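Local structure of packaging protein UL32 (Human herpesvirus 8 type M, 6XF9) at residues Y75-F80 / K396-A401; P206-A211 / G404-A409. The protein forms a pentameric ring required for packaging of the viral genome and probably helps bring newly made capsids to nuclear replication compartments. All coordinates share one frame; numbering follows the deposited sequence.

The two contacts are neighbours on the same side of the chain's centre, with centres about 8 Å apart. Along the sequence their segments alternate: 75-80 and 206-211 come first, and 396-401 and 404-409 follow as successive parts of one continuous run, helix 391-402 and the loop after it. Contact 1 sets helix 71-83 against helix 391-402, and contact 2 sets the start of helix 207-213 against the loop. They also meet directly, with L397 on L406, S400 on L208 and F80 on A209. Three sequence-distant helices thus share one cluster, tying early, middle and late parts of this mostly helical subunit together.

Contact 1 of 2, residues Y75-F80 / K396-A401; sequences YACLCF and KLRASA
A76 and A401 meet where helices 71-83 and 391-402 cross, and their methyl groups pack against each other at the point of closest approach. Each CB lies against the backbone of the other helix as well as against the other methyl: A76 CB is 3.6 Å from A401 O, and A401 CB is 4.0 Å from A76 O. With nothing larger than a methyl between them, the CA atoms of A76 and A401 come within 5.7 Å.

One turn back along the second helix, the packing is again close. C77 SG rests on the aliphatic part of R398, 3.4 Å from R398 CG and 3.9 Å from R398 CD. With CG beside its own backbone N (chi1 -58°), R398 lays these two methylene groups against the sulfur; a bend at chi3 then turns the guanidinium group toward D74 and E73, just ahead of segment 75-80. That charged end forms salt bridges with both acids and lies on the more open side of the contact; R398 is only partly exposed there.

The other flank is looser, though buried. F80 CZ approaches L397 CD1 obliquely at 4.4 Å, a light touch, and L397 finds further packing on F213 of helix 207-213. Y75 takes no part in the packing with 396-401; its OH is hydrogen-bonded to NE2 of the zinc ligand H130, so the same helix supplies a second-shell hydrogen bond to one of the zinc sites built from three cysteines and a histidine. The short axes run at 90° to each other, 9.0 Å apart: a perpendicular helix-helix crossing with alanines at its centre, in a largely alpha-helical fold.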
loop_
_atom_site.group_PDB
_atom_site.type_symbol
_atom_site.label_atom_id
_atom_site.label_comp_id
_atom_site.label_asym_id
_atom_site.label_seq_id
_atom_site.Cartn_x
_atom_site.Cartn_y
_atom_site.Cartn_z
ATOM N N TYR D 75 46.058 29.502 -3.545
ATOM C CA TYR D 75 44.857 28.747 -3.871
ATOM C C TYR D 75 44.237 28.170 -2.606
ATOM O O TYR D 75 43.012 28.183 -2.446
ATOM C CB TYR D 75 45.179 27.662 -4.898
ATOM C CG TYR D 75 44.070 26.670 -5.155
ATOM C CD1 TYR D 75 42.850 27.061 -5.711
ATOM C CD2 TYR D 75 44.255 25.330 -4.874
ATOM C CE1 TYR D 75 41.830 26.119 -5.942
ATOM C CE2 TYR D 75 43.262 24.397 -5.102
ATOM C CZ TYR D 75 42.052 24.779 -5.630
ATOM O OH TYR D 75 41.089 23.788 -5.842
ATOM N N ALA D 76 45.068 27.671 -1.686
ATOM C CA ALA D 76 44.546 27.126 -0.437
ATOM C C ALA D 76 43.900 28.191 0.439
ATOM O O ALA D 76 43.057 27.856 1.276
ATOM C CB ALA D 76 45.644 26.410 0.338
ATOM N N CYS D 77 44.294 29.463 0.315
ATOM C CA CYS D 77 43.583 30.504 1.062
ATOM C C CYS D 77 42.200 30.737 0.495
ATOM O O CYS D 77 41.229 30.880 1.246
ATOM C CB CYS D 77 44.350 31.814 1.052
ATOM S SG CYS D 77 45.614 31.827 2.239
ATOM N N LEU D 78 42.105 30.828 -0.833
ATOM C CA LEU D 78 40.808 30.936 -1.488
ATOM C C LEU D 78 39.893 29.803 -1.052
ATOM O O LEU D 78 38.742 30.031 -0.658
ATOM C CB LEU D 78 40.993 30.902 -2.997
ATOM C CG LEU D 78 39.690 30.930 -3.768
ATOM C CD1 LEU D 78 38.839 32.094 -3.328
ATOM C CD2 LEU D 78 39.961 30.932 -5.259
ATOM N N CYS D 79 40.402 28.568 -1.083
ATOM C CA CYS D 79 39.608 27.436 -0.629
ATOM C C CYS D 79 39.140 27.620 0.817
ATOM O O CYS D 79 37.958 27.446 1.117
ATOM C CB CYS D 79 40.404 26.149 -0.804
ATOM S SG CYS D 79 40.675 25.768 -2.543
ATOM N N PHE D 80 40.030 28.013 1.721
ATOM C CA PHE D 80 39.613 28.181 3.113
ATOM C C PHE D 80 38.481 29.192 3.226
ATOM O O PHE D 80 37.546 29.003 4.010
ATOM C CB PHE D 80 40.803 28.612 3.967
ATOM C CG PHE D 80 40.513 28.689 5.432
ATOM C CD1 PHE D 80 40.556 27.559 6.222
ATOM C CD2 PHE D 80 40.233 29.892 6.022
ATOM C CE1 PHE D 80 40.298 27.632 7.584
ATOM C CE2 PHE D 80 39.979 29.979 7.384
ATOM C CZ PHE D 80 40.011 28.849 8.167
ATOM N N LYS D 396 51.140 30.972 9.230
ATOM C CA LYS D 396 50.911 29.633 9.760
ATOM C C LYS D 396 49.633 29.041 9.188
ATOM O O LYS D 396 49.594 27.853 8.838
ATOM C CB LYS D 396 50.835 29.666 11.287
ATOM C CG LYS D 396 52.145 29.979 12.002
ATOM C CD LYS D 396 51.985 29.867 13.532
ATOM C CE LYS D 396 51.579 31.209 14.183
ATOM N NZ LYS D 396 52.771 32.059 14.592
ATOM N N LEU D 397 48.594 29.872 9.041
ATOM C CA LEU D 397 47.351 29.418 8.431
ATOM C C LEU D 397 47.613 28.842 7.053
ATOM O O LEU D 397 47.283 27.684 6.779
ATOM C CB LEU D 397 46.386 30.594 8.292
ATOM C CG LEU D 397 44.890 30.384 8.010
ATOM C CD1 LEU D 397 44.185 29.818 9.239
ATOM C CD2 LEU D 397 44.194 31.651 7.512
ATOM N N ARG D 398 48.255 29.628 6.187
ATOM C CA ARG D 398 48.497 29.196 4.816
ATOM C C ARG D 398 49.283 27.901 4.761
ATOM O O ARG D 398 49.028 27.053 3.902
ATOM C CB ARG D 398 49.227 30.285 4.049
ATOM C CG ARG D 398 48.481 31.586 4.017
ATOM C CD ARG D 398 49.292 32.681 3.349
ATOM N NE ARG D 398 50.145 32.208 2.252
ATOM C CZ ARG D 398 50.261 32.831 1.081
ATOM N NH1 ARG D 398 49.549 33.928 0.829
ATOM N NH2 ARG D 398 51.070 32.344 0.149
ATOM N N ALA D 399 50.301 27.770 5.607
ATOM C CA ALA D 399 51.072 26.533 5.648
ATOM C C ALA D 399 50.177 25.361 6.012
ATOM O O ALA D 399 50.272 24.281 5.418
ATOM C CB ALA D 399 52.204 26.666 6.661
ATOM N N SER D 400 49.286 25.568 6.978
ATOM C CA SER D 400 48.401 24.496 7.404
ATOM C C SER D 400 47.431 24.151 6.284
ATOM O O SER D 400 47.274 22.977 5.917
ATOM C CB SER D 400 47.657 24.942 8.665
ATOM O OG SER D 400 46.958 23.878 9.284
ATOM N N ALA D 401 46.819 25.181 5.686
ATOM C CA ALA D 401 45.819 24.987 4.639
ATOM C C ALA D 401 46.437 24.417 3.372
ATOM O O ALA D 401 45.790 23.640 2.662
ATOM C CB ALA D 401 45.115 26.302 4.323
#

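Contact 2 of 2, residues P206-A211 / G404-A409; sequences PELARA and GQLLDA
L406 carries the apolar contact, directing its two methyl groups at different residues of 206-211. L406 CD2 presses on the ring of P206, 3.5 Å from P206 CG and 3.6 Å from P206 CB, and the first of these is tighter than usual van der Waals contact. L406 CD1 instead meets L208 CD1 at 4.1 Å, an ordinary spacing. With CG beside the backbone N and anti to the carbonyl carbon (chi1 -80°), the L406 side chain extends to the start of the short helix, where its methyl groups part between P206 and L208; it packs also on F80. L208 in turn touches K396 of helix 391-402.

Both backbones are at helix ends here. P206 occupies the N-cap position of helix 207-213, whereas G404, with positive phi, terminates helix 391-402 in a Schellman motif, just before the loop that presents L406.

The polar interactions lie within the segments or lead outward. On the exposed side of helix 207-213, R210 forms a salt bridge with E207; R210 NE donates to E207 OE2 at 2.7 Å through a bent bond (132°), which the oxygen accepts with its anti lone pair while lying nearly in the guanidinium plane. Backbone hydrogen bonds join L407 to T139, and A211 O accepts one from R390 NH1.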
loop_
_atom_site.group_PDB
_atom_site.type_symbol
_atom_site.label_atom_id
_atom_site.label_comp_id
_atom_site.label_asym_id
_atom_site.label_seq_id
_atom_site.Cartn_x
_atom_site.Cartn_y
_atom_site.Cartn_z
ATOM N N PRO D 206 38.625 27.392 13.527
ATOM C CA PRO D 206 39.815 26.795 14.150
ATOM C C PRO D 206 40.664 27.805 14.912
ATOM O O PRO D 206 40.558 29.015 14.709
ATOM C CB PRO D 206 40.603 26.252 12.947
ATOM C CG PRO D 206 39.645 26.080 11.893
ATOM C CD PRO D 206 38.572 27.106 12.083
ATOM N N GLU D 207 41.554 27.355 15.778
ATOM C CA GLU D 207 42.414 28.299 16.480
ATOM C C GLU D 207 43.311 29.037 15.529
ATOM O O GLU D 207 43.374 30.199 15.566
ATOM C CB GLU D 207 43.285 27.619 17.489
ATOM C CG GLU D 207 43.131 28.157 18.885
ATOM C CD GLU D 207 43.980 29.354 19.202
ATOM O OE1 GLU D 207 45.196 29.259 19.160
ATOM O OE2 GLU D 207 43.432 30.385 19.547
ATOM N N LEU D 208 43.941 28.371 14.604
ATOM C CA LEU D 208 44.783 29.127 13.674
ATOM C C LEU D 208 44.008 30.247 13.017
ATOM O O LEU D 208 44.553 31.340 12.803
ATOM C CB LEU D 208 45.355 28.241 12.569
ATOM C CG LEU D 208 46.498 27.286 12.808
ATOM C CD1 LEU D 208 46.578 26.371 11.644
ATOM C CD2 LEU D 208 47.708 28.164 12.806
ATOM N N ALA D 209 42.744 29.994 12.668
ATOM C CA ALA D 209 41.935 31.050 12.078
ATOM C C ALA D 209 41.546 32.086 13.126
ATOM O O ALA D 209 41.518 33.285 12.835
ATOM C CB ALA D 209 40.707 30.455 11.399
ATOM N N ARG D 210 41.273 31.658 14.356
ATOM C CA ARG D 210 40.954 32.625 15.398
ATOM C C ARG D 210 42.107 33.593 15.609
ATOM O O ARG D 210 41.911 34.814 15.669
ATOM C CB ARG D 210 40.642 31.912 16.704
ATOM C CG ARG D 210 39.842 32.756 17.655
ATOM C CD ARG D 210 39.904 32.176 19.050
ATOM N NE ARG D 210 41.297 32.016 19.442
ATOM C CZ ARG D 210 42.122 33.033 19.695
ATOM N NH1 ARG D 210 41.692 34.284 19.595
ATOM N NH2 ARG D 210 43.385 32.798 20.034
ATOM N N ALA D 211 43.322 33.050 15.736
ATOM C CA ALA D 211 44.515 33.866 15.911
ATOM C C ALA D 211 44.695 34.834 14.754
ATOM O O ALA D 211 45.029 36.005 14.967
ATOM C CB ALA D 211 45.737 32.961 16.039
ATOM N N GLY D 404 46.895 20.909 3.750
ATOM C CA GLY D 404 45.602 20.266 3.793
ATOM C C GLY D 404 44.967 20.110 5.158
ATOM O O GLY D 404 43.894 19.498 5.246
ATOM N N GLN D 405 45.560 20.663 6.223
ATOM C CA GLN D 405 45.036 20.363 7.555
ATOM C C GLN D 405 43.746 21.115 7.879
ATOM O O GLN D 405 42.954 20.640 8.712
ATOM C CB GLN D 405 46.068 20.671 8.638
ATOM C CG GLN D 405 47.303 19.820 8.596
ATOM C CD GLN D 405 46.977 18.362 8.608
ATOM O OE1 GLN D 405 46.021 17.932 9.264
ATOM N NE2 GLN D 405 47.764 17.573 7.876
ATOM N N LEU D 406 43.519 22.284 7.275
ATOM C CA LEU D 406 42.365 23.084 7.657
ATOM C C LEU D 406 41.183 22.902 6.716
ATOM O O LEU D 406 40.163 23.586 6.888
ATOM C CB LEU D 406 42.719 24.572 7.711
ATOM C CG LEU D 406 43.442 25.173 8.910
ATOM C CD1 LEU D 406 44.069 26.468 8.448
ATOM C CD2 LEU D 406 42.519 25.438 10.049
ATOM N N LEU D 407 41.288 22.011 5.726
ATOM C CA LEU D 407 40.258 21.898 4.705
ATOM C C LEU D 407 39.494 20.590 4.799
ATOM O O LEU D 407 38.733 20.263 3.887
ATOM C CB LEU D 407 40.864 22.047 3.310
ATOM C CG LEU D 407 41.527 23.404 3.077
ATOM C CD1 LEU D 407 42.031 23.548 1.660
ATOM C CD2 LEU D 407 40.594 24.552 3.445
ATOM N N ASP D 408 39.672 19.881 5.903
ATOM C CA ASP D 408 38.930 18.661 6.170
ATOM C C ASP D 408 37.430 18.924 6.395
ATOM O O ASP D 408 36.585 18.139 5.961
ATOM C CB ASP D 408 39.519 17.930 7.379
ATOM C CG ASP D 408 40.966 17.531 7.171
ATOM O OD1 ASP D 408 41.512 17.816 6.085
ATOM O OD2 ASP D 408 41.558 16.932 8.094
ATOM N N ALA D 409 37.110 20.029 7.073
ATOM C CA ALA D 409 35.735 20.345 7.446
ATOM C C ALA D 409 35.643 21.764 7.987
ATOM O O ALA D 409 36.541 22.241 8.681
ATOM C CB ALA D 409 35.192 19.381 8.502
#